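Long-range contacts in proto-oncogene tyrosine-protein kinase receptor Ret (Danio rerio, PDB 7AMK), which acts as a receptor tyrosine kinase whose extracellular cadherin-like domains take part in the assembly with GDNF and its co-receptor GFRalpha1: residues Q192-E196 / I226-N232; R195-E199 / N309-T313; V261-D265 / Q276-V280. The protein carries 4 engineered substitutions. All blocks are in the same frame, centred on the assembly; numbering follows the deposited sequence.

Contact 1: residues Q192-E196 / I226-N232; sequences QVDRE and IYDEDDN. With CA (calcium ion), chain M; CA (calcium ion), chain L; CA (calcium ion), chain N.
Classical cadherins bind calcium between successive domains through a DRE motif and a DXNDN-type linker, and here D194-R195-E196 meets a variant of that linker, D228-E229-D230-D231-N232. The first segment is irregular, with R195 and E196 in helical phi/psi. The second leaves strand 215-227 at Y227 and continues as irregular linker; from V193 to E196 and from I226 to N232 the end-to-end directions differ by 59°, with R195 and D228 closest, 5.7 Å between CA atoms.

R195, the most covered residue, starts from a t chi1 and then bends m, m. Its CB lies 3.9 Å from I226 CG2, while NE donates to D228 OD1 at 2.9 Å in a salt bridge. I226 also packs CD1 on V193 CG2, 3.7 Å away. D228, with chi1 t, turns OD1 to calcium M (2.4 Å), which also takes E229 O and D231 OD1; E142 and D265 complete that shell. E196 (m, p) bridges two ions: OE2 reaches calcium M at 2.6 Å, and OE1 calcium L at 2.3 Å, with D194 OD1, D231 OD2, E142 and two waters. D231 also has N143 as polar partner; D230 OD1 and N232 O bind calcium N. D194 closes an Asx turn, E196 N donating to its OD1 at 3.0 Å.

Contact 2: residues R195-E199 / N309-T313; sequences REEKE and NVRGT. With CA (calcium ion), chain M; CA (calcium ion), chain L.
One backbone carbonyl takes two hydrogen bonds where R195-E199 faces N309-T313. R195 presents the edge of its guanidinium to it: NH1 donates to R311 O at 2.8 Å and NH2 to the same R311 O at 3.1 Å. R195-E197 have helical phi/psi without the regular bonds. The t, m, m side chain of R195 reaches the carbonyl although its CA-CB bond points sideways; the nearest CA atoms, of E196 and V310, are 6.6 Å apart.

Salt bridges extend the pattern. E199 (chi1 m, chi2 t) takes R311 NH1 on OE1 at 2.9 Å, and its OE2 lies 3.3 Å from R195 NH1; R195 NH2 pairs in turn with E196 OE2 at 2.7 Å, an oxygen that also binds calcium M at 2.6 Å. The network thus spans a cadherin-type interdomain junction, joining the calcium-binding loop before strand 200-210 in the second domain to the turn that leads into strand 312-321 of the third. R311 has a further salt bridge to E302.

Van der Waals packing comes from V310, extended with chi1 t, its methyls resting against polar atoms: CG1 lies 3.7 Å from R195 NH1, and CG2 sits 3.7 Å from E196 O.

Contact 3: residues V261-D265 / Q276-V280; sequences VYDRD and QNKLV. With CA (calcium ion), chain N; CA (calcium ion), chain M.
No hydrogen bond crosses between V261-D265 and Q276-V280; a calcium ion, chain N, does the joining instead. D263 OD2 and N277 OD1 stand 3.4 Å apart because both bind it. D263 (chi1 t) is bidentate, its OD1 at 2.6 Å and OD2 at 2.4 Å from the metal; D265 OD2 adds a ligand at 2.4 Å and N277 OD1 another at 2.3 Å. Such a D-x-D pair at the end of a strand is a familiar cadherin calcium motif, and D230, N232 and D341 complete this site.

Strand 255-263 ends at D263, whose OD1 accepts from D265 N at 3.0 Å in an Asx turn that brings the second carboxylate round. Across from it, N277 adopts a left-handed conformation (phi 69°, psi 13°) ahead of strand 279-283, its CA 7.1 Å from that of D265 and its ND2 3.4 Å from D265 CB; the amide's strongest polar partner is T267. Farther along the strands from the ion, the two, members of different sheets, face each other through V261 CG1 and L279 CD1 at 4.1 Å. D265 OD1 also binds calcium M at 2.4 Å. With carboxylates and an amide oxygen converging, the polar half of this contact should depend on bound calcium to offset repulsion.

In the fold
The three contacts illustrate how a calcium-bound domain junction grades from interior to surface. All five touching residues of contact 3 are buried, and it lies within the third cadherin-like domain; contact 1 is partly buried and runs from the second domain into the linker; contact 2 is a surface contact between those two domains. Chemistry follows place: metal coordination beside an apolar pair in contact 3; coordination, a salt bridge and an apolar pair in contact 1; and arginine-centred bonding in contact 2. Contacts 1 and 2 share R195 and E196, and calcium M touches all three. Contacts 2 and 3 meet in one sheet, where strands 312-321 and 255-263 are neighbours, T313 N lying 2.8 Å from D263 O.

Contact 1: residues Q192-E196 / I226-N232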
ATOM      1  N   GLN A 192     -16.753   3.074 -44.292  1.00 26.75           N
ATOM      2  CA  GLN A 192     -16.110   3.394 -43.026  1.00 21.20           C
ATOM      3  C   GLN A 192     -16.100   2.150 -42.152  1.00 23.29           C
ATOM      4  O   GLN A 192     -17.049   1.354 -42.161  1.00 26.08           O
ATOM      5  CB  GLN A 192     -16.828   4.540 -42.302  1.00 23.11           C
ATOM      6  CG  GLN A 192     -16.893   5.875 -43.065  1.00 28.75           C
ATOM      7  CD  GLN A 192     -17.349   7.038 -42.185  1.00 38.60           C
ATOM      8  OE1 GLN A 192     -17.902   6.835 -41.104  1.00 41.56           O
ATOM      9  NE2 GLN A 192     -17.105   8.263 -42.645  1.00 44.72           N
ATOM     10  N   VAL A 193     -15.035   1.986 -41.379  1.00 18.56           N
ATOM     11  CA  VAL A 193     -14.900   0.838 -40.498  1.00 19.61           C
ATOM     12  C   VAL A 193     -14.841   1.329 -39.046  1.00 19.62           C
ATOM     13  O   VAL A 193     -14.774   2.530 -38.773  1.00 21.80           O
ATOM     14  CB  VAL A 193     -13.677  -0.018 -40.880  1.00 24.17           C
ATOM     15  CG1 VAL A 193     -13.828  -0.417 -42.326  1.00 22.92           C
ATOM     16  CG2 VAL A 193     -12.351   0.778 -40.686  1.00 23.71           C
ATOM     17  N   ASP A 194     -14.906   0.380 -38.113  1.00 22.86           N
ATOM     18  CA  ASP A 194     -15.008   0.659 -36.682  1.00 19.31           C
ATOM     19  C   ASP A 194     -13.907  -0.125 -35.989  1.00 22.26           C
ATOM     20  O   ASP A 194     -13.950  -1.364 -35.926  1.00 25.12           O
ATOM     21  CB  ASP A 194     -16.408   0.302 -36.152  1.00 25.91           C
ATOM     22  CG  ASP A 194     -16.576   0.560 -34.630  1.00 24.87           C
ATOM     23  OD1 ASP A 194     -15.701   1.192 -34.000  1.00 27.77           O
ATOM     24  OD2 ASP A 194     -17.592   0.108 -34.055  1.00 25.33           O
ATOM     25  N   ARG A 195     -12.888   0.590 -35.507  1.00 26.57           N
ATOM     26  CA  ARG A 195     -11.784  -0.078 -34.833  1.00 18.44           C
ATOM     27  C   ARG A 195     -12.311  -0.934 -33.680  1.00 21.10           C
ATOM     28  O   ARG A 195     -11.796  -2.026 -33.421  1.00 24.34           O
ATOM     29  CB  ARG A 195     -10.769   0.959 -34.345  1.00 18.95           C
ATOM     30  CG  ARG A 195      -9.397   0.390 -33.930  1.00 20.25           C
ATOM     31  CD  ARG A 195      -9.414  -0.419 -32.631  1.00 19.18           C
ATOM     32  NE  ARG A 195      -9.906   0.356 -31.501  1.00 20.47           N
ATOM     33  CZ  ARG A 195      -9.894  -0.028 -30.227  1.00 21.35           C
ATOM     34  NH1 ARG A 195      -9.378  -1.184 -29.844  1.00 21.06           N
ATOM     35  NH2 ARG A 195     -10.422   0.773 -29.309  1.00 22.73           N
ATOM     36  N   GLU A 196     -13.367  -0.473 -33.006  1.00 20.02           N
ATOM     37  CA  GLU A 196     -13.928  -1.206 -31.875  1.00 24.56           C
ATOM     38  C   GLU A 196     -14.635  -2.487 -32.296  1.00 21.68           C
ATOM     39  O   GLU A 196     -14.859  -3.366 -31.462  1.00 24.01           O
ATOM     40  CB  GLU A 196     -14.900  -0.321 -31.082  1.00 22.17           C
ATOM     41  CG  GLU A 196     -14.233   0.587 -30.030  1.00 23.33           C
ATOM     42  CD  GLU A 196     -13.551   1.839 -30.630  1.00 24.12           C
ATOM     43  OE1 GLU A 196     -14.080   2.395 -31.620  1.00 23.05           O
ATOM     44  OE2 GLU A 196     -12.498   2.270 -30.095  1.00 23.57           O
ATOM     45  N   ILE A 226      -6.347  -1.399 -38.686  1.00 14.70           N
ATOM     46  CA  ILE A 226      -7.306  -0.313 -38.461  1.00 15.31           C
ATOM     47  C   ILE A 226      -6.825   0.520 -37.282  1.00 17.46           C
ATOM     48  O   ILE A 226      -6.721   0.015 -36.152  1.00 16.62           O
ATOM     49  CB  ILE A 226      -8.737  -0.818 -38.212  1.00 15.49           C
ATOM     50  CG1 ILE A 226      -9.220  -1.807 -39.304  1.00 14.82           C
ATOM     51  CG2 ILE A 226      -9.687   0.382 -38.098  1.00 16.30           C
ATOM     52  CD1 ILE A 226      -9.262  -1.267 -40.750  1.00 14.55           C
ATOM     53  N   TYR A 227      -6.528   1.788 -37.548  1.00 16.62           N
ATOM     54  CA  TYR A 227      -6.104   2.718 -36.513  1.00 17.67           C
ATOM     55  C   TYR A 227      -7.297   3.347 -35.807  1.00 18.65           C
ATOM     56  O   TYR A 227      -8.365   3.548 -36.386  1.00 21.42           O
ATOM     57  CB  TYR A 227      -5.225   3.822 -37.095  1.00 21.28           C
ATOM     58  CG  TYR A 227      -3.845   3.357 -37.474  1.00 17.38           C
ATOM     59  CD1 TYR A 227      -3.449   2.035 -37.287  1.00 28.85           C
ATOM     60  CD2 TYR A 227      -2.925   4.247 -37.991  1.00 26.79           C
ATOM     61  CE1 TYR A 227      -2.159   1.608 -37.634  1.00 25.27           C
ATOM     62  CE2 TYR A 227      -1.651   3.846 -38.331  1.00 24.97           C
ATOM     63  CZ  TYR A 227      -1.273   2.534 -38.164  1.00 28.41           C
ATOM     64  OH  TYR A 227      -0.004   2.179 -38.538  1.00 35.56           O
ATOM     65  N   ASP A 228      -7.088   3.668 -34.546  1.00 21.12           N
ATOM     66  CA  ASP A 228      -8.132   4.103 -33.639  1.00 20.79           C
ATOM     67  C   ASP A 228      -8.212   5.615 -33.638  1.00 21.98           C
ATOM     68  O   ASP A 228      -7.211   6.315 -33.793  1.00 22.25           O
ATOM     69  CB  ASP A 228      -7.830   3.600 -32.223  1.00 21.48           C
ATOM     70  CG  ASP A 228      -8.947   3.837 -31.265  1.00 22.65           C
ATOM     71  OD1 ASP A 228     -10.027   3.294 -31.496  1.00 22.31           O
ATOM     72  OD2 ASP A 228      -8.738   4.540 -30.261  1.00 24.04           O
ATOM     73  N   GLU A 229      -9.412   6.124 -33.429  1.00 22.01           N
ATOM     74  CA  GLU A 229      -9.568   7.529 -33.101  1.00 23.83           C
ATOM     75  C   GLU A 229     -10.415   7.629 -31.840  1.00 20.07           C
ATOM     76  O   GLU A 229     -11.012   6.650 -31.392  1.00 19.50           O
ATOM     77  CB  GLU A 229     -10.176   8.316 -34.264  1.00 23.37           C
ATOM     78  CG  GLU A 229     -11.632   8.138 -34.438  1.00 29.20           C
ATOM     79  CD  GLU A 229     -12.184   9.071 -35.515  1.00 45.03           C
ATOM     80  OE1 GLU A 229     -11.365   9.760 -36.161  1.00 45.70           O
ATOM     81  OE2 GLU A 229     -13.424   9.122 -35.719  1.00 37.75           O
ATOM     82  N   ASP A 230     -10.446   8.820 -31.252  1.00 26.51           N
ATOM     83  CA  ASP A 230     -11.128   9.047 -29.980  1.00 22.96           C
ATOM     84  C   ASP A 230     -12.599   9.272 -30.307  1.00 21.56           C
ATOM     85  O   ASP A 230     -13.030  10.381 -30.616  1.00 22.95           O
ATOM     86  CB  ASP A 230     -10.491  10.220 -29.231  1.00 21.04           C
ATOM     87  CG  ASP A 230     -11.153  10.514 -27.866  1.00 21.05           C
ATOM     88  OD1 ASP A 230     -12.047   9.775 -27.409  1.00 20.66           O
ATOM     89  OD2 ASP A 230     -10.755  11.521 -27.255  1.00 21.68           O
ATOM     90  N   ASP A 231     -13.381   8.193 -30.271  1.00 21.21           N
ATOM     91  CA  ASP A 231     -14.793   8.282 -30.633  1.00 25.21           C
ATOM     92  C   ASP A 231     -15.677   7.612 -29.585  1.00 23.01           C
ATOM     93  O   ASP A 231     -16.813   7.232 -29.890  1.00 23.58           O
ATOM     94  CB  ASP A 231     -15.045   7.695 -32.039  1.00 25.74           C
ATOM     95  CG  ASP A 231     -14.786   6.166 -32.115  1.00 21.78           C
ATOM     96  OD1 ASP A 231     -14.350   5.551 -31.121  1.00 21.97           O
ATOM     97  OD2 ASP A 231     -15.044   5.579 -33.186  1.00 22.18           O
ATOM     98  N   ASN A 232     -15.171   7.453 -28.365  1.00 21.53           N
ATOM     99  CA  ASN A 232     -15.942   6.905 -27.262  1.00 21.71           C
ATOM    100  C   ASN A 232     -15.705   7.756 -26.026  1.00 21.66           C
ATOM    101  O   ASN A 232     -14.560   8.070 -25.700  1.00 20.74           O
ATOM    102  CB  ASN A 232     -15.568   5.446 -26.985  1.00 20.74           C
ATOM    103  CG  ASN A 232     -15.998   4.514 -28.108  1.00 24.45           C
ATOM    104  OD1 ASN A 232     -17.114   3.991 -28.099  1.00 22.98           O
ATOM    105  ND2 ASN A 232     -15.114   4.309 -29.083  1.00 21.68           N
TER
HETATM  106 CA    CA M 602     -12.125   4.517 -31.276  1.00 17.96          CA
HETATM  107 CA    CA L 601     -15.206   3.329 -33.379  1.00 22.02          CA
HETATM  108 CA    CA N 603     -12.303   8.213 -25.702  1.00 13.21          CA
HETATM  109  O   HOH W   1     -17.080   3.323 -31.981  1.00 32.25           O
HETATM  110  O   HOH W   2     -16.347   3.885 -35.330  1.00 21.76           O

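Contact 2: residues R195-E199 / N309-T313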
ATOM      1  N   ARG A 195     -12.888   0.590 -35.507  1.00 26.57           N
ATOM      2  CA  ARG A 195     -11.784  -0.078 -34.833  1.00 18.44           C
ATOM      3  C   ARG A 195     -12.311  -0.934 -33.680  1.00 21.10           C
ATOM      4  O   ARG A 195     -11.796  -2.026 -33.421  1.00 24.34           O
ATOM      5  CB  ARG A 195     -10.769   0.959 -34.345  1.00 18.95           C
ATOM      6  CG  ARG A 195      -9.397   0.390 -33.930  1.00 20.25           C
ATOM      7  CD  ARG A 195      -9.414  -0.419 -32.631  1.00 19.18           C
ATOM      8  NE  ARG A 195      -9.906   0.356 -31.501  1.00 20.47           N
ATOM      9  CZ  ARG A 195      -9.894  -0.028 -30.227  1.00 21.35           C
ATOM     10  NH1 ARG A 195      -9.378  -1.184 -29.844  1.00 21.06           N
ATOM     11  NH2 ARG A 195     -10.422   0.773 -29.309  1.00 22.73           N
ATOM     12  N   GLU A 196     -13.367  -0.473 -33.006  1.00 20.02           N
ATOM     13  CA  GLU A 196     -13.928  -1.206 -31.875  1.00 24.56           C
ATOM     14  C   GLU A 196     -14.635  -2.487 -32.296  1.00 21.68           C
ATOM     15  O   GLU A 196     -14.859  -3.366 -31.462  1.00 24.01           O
ATOM     16  CB  GLU A 196     -14.900  -0.321 -31.082  1.00 22.17           C
ATOM     17  CG  GLU A 196     -14.233   0.587 -30.030  1.00 23.33           C
ATOM     18  CD  GLU A 196     -13.551   1.839 -30.630  1.00 24.12           C
ATOM     19  OE1 GLU A 196     -14.080   2.395 -31.620  1.00 23.05           O
ATOM     20  OE2 GLU A 196     -12.498   2.270 -30.095  1.00 23.57           O
ATOM     21  N   GLU A 197     -15.020  -2.615 -33.551  1.00 19.47           N
ATOM     22  CA  GLU A 197     -15.559  -3.892 -33.989  1.00 25.14           C
ATOM     23  C   GLU A 197     -14.449  -4.817 -34.450  1.00 29.85           C
ATOM     24  O   GLU A 197     -14.460  -6.006 -34.108  1.00 29.71           O
ATOM     25  CB  GLU A 197     -16.576  -3.699 -35.118  1.00 23.30           C
ATOM     26  N   LYS A 198     -13.472  -4.282 -35.188  1.00 19.84           N
ATOM     27  CA  LYS A 198     -12.405  -5.102 -35.738  1.00 18.85           C
ATOM     28  C   LYS A 198     -11.174  -4.234 -35.979  1.00 26.40           C
ATOM     29  O   LYS A 198     -11.284  -3.177 -36.604  1.00 24.22           O
ATOM     30  CB  LYS A 198     -12.883  -5.762 -37.040  1.00 25.59           C
ATOM     31  CG  LYS A 198     -12.378  -7.201 -37.209  1.00 30.40           C
ATOM     32  CD  LYS A 198     -12.751  -7.765 -38.580  1.00 33.29           C
ATOM     33  CE  LYS A 198     -12.338  -9.227 -38.690  1.00 30.91           C
ATOM     34  NZ  LYS A 198     -12.591  -9.774 -40.048  1.00 31.29           N
ATOM     35  N   GLU A 199     -10.013  -4.676 -35.478  1.00 20.67           N
ATOM     36  CA  GLU A 199      -8.762  -3.926 -35.573  1.00 23.30           C
ATOM     37  C   GLU A 199      -7.860  -4.395 -36.707  1.00 16.68           C
ATOM     38  O   GLU A 199      -6.873  -3.716 -36.991  1.00 14.94           O
ATOM     39  CB  GLU A 199      -7.952  -4.018 -34.257  1.00 21.10           C
ATOM     40  CG  GLU A 199      -8.759  -3.783 -32.946  1.00 32.32           C
ATOM     41  CD  GLU A 199      -7.864  -3.658 -31.716  1.00 40.17           C
ATOM     42  OE1 GLU A 199      -6.786  -3.020 -31.819  1.00 36.51           O
ATOM     43  OE2 GLU A 199      -8.241  -4.204 -30.645  1.00 45.84           O
ATOM     44  N   ASN A 309     -13.000  -8.347 -24.955  1.00 41.26           N
ATOM     45  CA  ASN A 309     -11.788  -8.749 -25.679  1.00 35.63           C
ATOM     46  C   ASN A 309     -11.472  -7.764 -26.803  1.00 32.29           C
ATOM     47  O   ASN A 309     -11.070  -8.151 -27.903  1.00 33.28           O
ATOM     48  CB  ASN A 309     -11.908 -10.181 -26.215  1.00 42.49           C
ATOM     49  CG  ASN A 309     -10.562 -10.867 -26.368  1.00 43.18           C
ATOM     50  N   VAL A 310     -11.677  -6.478 -26.524  1.00 31.79           N
ATOM     51  CA  VAL A 310     -11.308  -5.385 -27.416  1.00 29.83           C
ATOM     52  C   VAL A 310     -10.506  -4.377 -26.609  1.00 25.39           C
ATOM     53  O   VAL A 310     -10.946  -3.942 -25.539  1.00 24.40           O
ATOM     54  CB  VAL A 310     -12.533  -4.694 -28.042  1.00 31.87           C
ATOM     55  CG1 VAL A 310     -12.101  -3.403 -28.727  1.00 24.08           C
ATOM     56  CG2 VAL A 310     -13.233  -5.634 -29.018  1.00 35.78           C
ATOM     57  N   ARG A 311      -9.339  -4.005 -27.128  1.00 20.84           N
ATOM     58  CA  ARG A 311      -8.444  -3.112 -26.408  1.00 24.21           C
ATOM     59  C   ARG A 311      -9.123  -1.778 -26.133  1.00 19.07           C
ATOM     60  O   ARG A 311      -9.628  -1.121 -27.044  1.00 18.65           O
ATOM     61  CB  ARG A 311      -7.163  -2.888 -27.204  1.00 20.90           C
ATOM     62  CG  ARG A 311      -6.341  -4.169 -27.422  1.00 32.56           C
ATOM     63  CD  ARG A 311      -5.309  -3.982 -28.530  1.00 31.95           C
ATOM     64  NE  ARG A 311      -4.414  -2.876 -28.220  1.00 34.21           N
ATOM     65  CZ  ARG A 311      -4.242  -1.811 -28.991  1.00 35.35           C
ATOM     66  NH1 ARG A 311      -4.815  -1.714 -30.177  1.00 25.24           N
ATOM     67  NH2 ARG A 311      -3.473  -0.815 -28.555  1.00 31.58           N
ATOM     68  N   GLY A 312      -9.138  -1.392 -24.865  1.00 18.90           N
ATOM     69  CA  GLY A 312      -9.495  -0.045 -24.468  1.00 18.16           C
ATOM     70  C   GLY A 312      -8.611   0.410 -23.321  1.00 21.32           C
ATOM     71  O   GLY A 312      -7.523  -0.151 -23.103  1.00 19.37           O
ATOM     72  N   THR A 313      -9.073   1.415 -22.576  1.00 17.68           N
ATOM     73  CA  THR A 313      -8.308   2.029 -21.498  1.00 19.63           C
ATOM     74  C   THR A 313      -9.115   1.994 -20.208  1.00 17.85           C
ATOM     75  O   THR A 313     -10.318   2.298 -20.198  1.00 18.40           O
ATOM     76  CB  THR A 313      -7.929   3.487 -21.855  1.00 19.40           C
ATOM     77  OG1 THR A 313      -7.315   3.513 -23.155  1.00 19.25           O
ATOM     78  CG2 THR A 313      -6.964   4.094 -20.827  1.00 18.14           C
TER
HETATM   79 CA    CA M 602     -12.125   4.517 -31.276  1.00 17.96          CA
HETATM   80 CA    CA L 601     -15.206   3.329 -33.379  1.00 22.02          CA
HETATM   81  O   HOH W   1     -17.080   3.323 -31.981  1.00 32.25           O
HETATM   82  O   HOH W   2     -16.347   3.885 -35.330  1.00 21.76           O

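Contact 3: residues V261-D265 / Q276-V280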
ATOM      1  N   VAL A 261     -12.595   4.725 -14.207  1.00 21.88           N
ATOM      2  CA  VAL A 261     -13.263   5.277 -15.376  1.00 21.66           C
ATOM      3  C   VAL A 261     -12.789   4.482 -16.579  1.00 20.83           C
ATOM      4  O   VAL A 261     -11.601   4.165 -16.684  1.00 26.69           O
ATOM      5  CB  VAL A 261     -12.972   6.789 -15.537  1.00 21.18           C
ATOM      6  CG1 VAL A 261     -13.311   7.269 -16.947  1.00 19.62           C
ATOM      7  CG2 VAL A 261     -13.726   7.576 -14.453  1.00 20.60           C
ATOM      8  N   TYR A 262     -13.710   4.146 -17.467  1.00 19.58           N
ATOM      9  CA  TYR A 262     -13.419   3.292 -18.602  1.00 19.25           C
ATOM     10  C   TYR A 262     -13.627   4.043 -19.905  1.00 19.90           C
ATOM     11  O   TYR A 262     -14.497   4.914 -20.012  1.00 19.95           O
ATOM     12  CB  TYR A 262     -14.288   2.025 -18.592  1.00 21.41           C
ATOM     13  CG  TYR A 262     -14.191   1.271 -17.284  1.00 27.85           C
ATOM     14  CD1 TYR A 262     -15.006   1.602 -16.199  1.00 30.72           C
ATOM     15  CD2 TYR A 262     -13.268   0.243 -17.119  1.00 23.56           C
ATOM     16  CE1 TYR A 262     -14.905   0.911 -14.990  1.00 34.18           C
ATOM     17  CE2 TYR A 262     -13.159  -0.437 -15.934  1.00 26.88           C
ATOM     18  CZ  TYR A 262     -13.971  -0.113 -14.867  1.00 31.82           C
ATOM     19  OH  TYR A 262     -13.836  -0.824 -13.686  1.00 35.29           O
ATOM     20  N   ASP A 263     -12.810   3.698 -20.898  1.00 19.36           N
ATOM     21  CA  ASP A 263     -12.905   4.323 -22.215  1.00 18.30           C
ATOM     22  C   ASP A 263     -12.577   3.254 -23.250  1.00 19.22           C
ATOM     23  O   ASP A 263     -11.505   2.643 -23.190  1.00 20.63           O
ATOM     24  CB  ASP A 263     -11.947   5.523 -22.318  1.00 17.90           C
ATOM     25  CG  ASP A 263     -12.230   6.413 -23.518  1.00 18.24           C
ATOM     26  OD1 ASP A 263     -12.404   5.896 -24.630  1.00 22.49           O
ATOM     27  OD2 ASP A 263     -12.270   7.644 -23.348  1.00 18.88           O
ATOM     28  N   ARG A 264     -13.500   3.011 -24.183  1.00 20.17           N
ATOM     29  CA  ARG A 264     -13.287   1.941 -25.152  1.00 20.65           C
ATOM     30  C   ARG A 264     -12.173   2.245 -26.143  1.00 21.12           C
ATOM     31  O   ARG A 264     -11.657   1.314 -26.777  1.00 24.02           O
ATOM     32  CB  ARG A 264     -14.586   1.645 -25.897  1.00 19.67           C
ATOM     33  CG  ARG A 264     -15.654   1.123 -24.958  1.00 21.78           C
ATOM     34  CD  ARG A 264     -16.897   0.634 -25.688  1.00 37.46           C
ATOM     35  NE  ARG A 264     -17.874   0.125 -24.725  1.00 46.16           N
ATOM     36  CZ  ARG A 264     -17.884  -1.106 -24.227  1.00 39.20           C
ATOM     37  NH1 ARG A 264     -16.998  -2.016 -24.605  1.00 32.00           N
ATOM     38  NH2 ARG A 264     -18.809  -1.432 -23.324  1.00 54.08           N
ATOM     39  N   ASP A 265     -11.790   3.510 -26.286  1.00 17.81           N
ATOM     40  CA  ASP A 265     -10.680   3.884 -27.150  1.00 17.53           C
ATOM     41  C   ASP A 265      -9.337   3.488 -26.525  1.00 18.54           C
ATOM     42  O   ASP A 265      -9.190   3.392 -25.303  1.00 19.40           O
ATOM     43  CB  ASP A 265     -10.694   5.388 -27.420  1.00 17.81           C
ATOM     44  CG  ASP A 265     -11.971   5.846 -28.086  1.00 20.91           C
ATOM     45  OD1 ASP A 265     -12.447   5.138 -28.997  1.00 21.32           O
ATOM     46  OD2 ASP A 265     -12.521   6.902 -27.694  1.00 21.30           O
ATOM     47  N   GLN A 276      -4.312  12.526 -28.122  1.00 32.53           N
ATOM     48  CA  GLN A 276      -5.460  11.703 -28.484  1.00 30.81           C
ATOM     49  C   GLN A 276      -5.956  10.901 -27.292  1.00 26.09           C
ATOM     50  O   GLN A 276      -5.215  10.110 -26.701  1.00 23.21           O
ATOM     51  CB  GLN A 276      -5.093  10.747 -29.624  1.00 33.06           C
ATOM     52  CG  GLN A 276      -6.014   9.519 -29.714  1.00 37.28           C
ATOM     53  CD  GLN A 276      -5.899   8.744 -31.029  1.00 35.80           C
ATOM     54  OE1 GLN A 276      -5.240   9.178 -31.982  1.00 40.80           O
ATOM     55  NE2 GLN A 276      -6.575   7.598 -31.090  1.00 36.80           N
ATOM     56  N   ASN A 277      -7.222  11.092 -26.945  1.00 20.83           N
ATOM     57  CA  ASN A 277      -7.870  10.283 -25.923  1.00 19.79           C
ATOM     58  C   ASN A 277      -7.330  10.557 -24.539  1.00 19.77           C
ATOM     59  O   ASN A 277      -7.582   9.786 -23.621  1.00 19.18           O
ATOM     60  CB  ASN A 277      -7.752   8.787 -26.204  1.00 18.79           C
ATOM     61  CG  ASN A 277      -8.933   8.037 -25.688  1.00 18.23           C
ATOM     62  OD1 ASN A 277     -10.052   8.496 -25.825  1.00 18.67           O
ATOM     63  ND2 ASN A 277      -8.700   6.894 -25.060  1.00 18.70           N
ATOM     64  N   LYS A 278      -6.578  11.629 -24.374  1.00 21.91           N
ATOM     65  CA  LYS A 278      -6.118  12.024 -23.058  1.00 24.51           C
ATOM     66  C   LYS A 278      -7.297  12.533 -22.239  1.00 25.19           C
ATOM     67  O   LYS A 278      -8.069  13.382 -22.701  1.00 22.08           O
ATOM     68  CB  LYS A 278      -5.043  13.098 -23.198  1.00 23.23           C
ATOM     69  CG  LYS A 278      -4.426  13.557 -21.894  1.00 34.42           C
ATOM     70  CD  LYS A 278      -3.422  14.675 -22.188  1.00 37.13           C
ATOM     71  CE  LYS A 278      -2.930  15.357 -20.923  1.00 37.85           C
ATOM     72  NZ  LYS A 278      -2.047  16.528 -21.248  1.00 54.99           N
ATOM     73  N   LEU A 279      -7.433  12.024 -21.016  1.00 22.77           N
ATOM     74  CA  LEU A 279      -8.377  12.576 -20.048  1.00 29.94           C
ATOM     75  C   LEU A 279      -7.634  13.511 -19.094  1.00 24.33           C
ATOM     76  O   LEU A 279      -6.676  13.096 -18.441  1.00 25.25           O
ATOM     77  CB  LEU A 279      -9.078  11.474 -19.245  1.00 28.65           C
ATOM     78  CG  LEU A 279      -9.785  10.347 -19.996  1.00 28.81           C
ATOM     79  CD1 LEU A 279     -10.456   9.375 -18.993  1.00 20.07           C
ATOM     80  CD2 LEU A 279     -10.780  10.962 -20.941  1.00 22.93           C
ATOM     81  N   VAL A 280      -8.094  14.753 -18.997  1.00 27.91           N
ATOM     82  CA  VAL A 280      -7.570  15.739 -18.057  1.00 32.95           C
ATOM     83  C   VAL A 280      -8.621  15.965 -16.978  1.00 30.37           C
ATOM     84  O   VAL A 280      -9.806  16.134 -17.289  1.00 33.18           O
ATOM     85  CB  VAL A 280      -7.215  17.067 -18.753  1.00 32.92           C
ATOM     86  CG1 VAL A 280      -6.345  16.827 -19.974  1.00 30.01           C
ATOM     87  CG2 VAL A 280      -8.478  17.826 -19.128  1.00 34.40           C
TER
HETATM   88 CA    CA N 603     -12.303   8.213 -25.702  1.00 13.21          CA
HETATM   89 CA    CA M 602     -12.125   4.517 -31.276  1.00 17.96          CA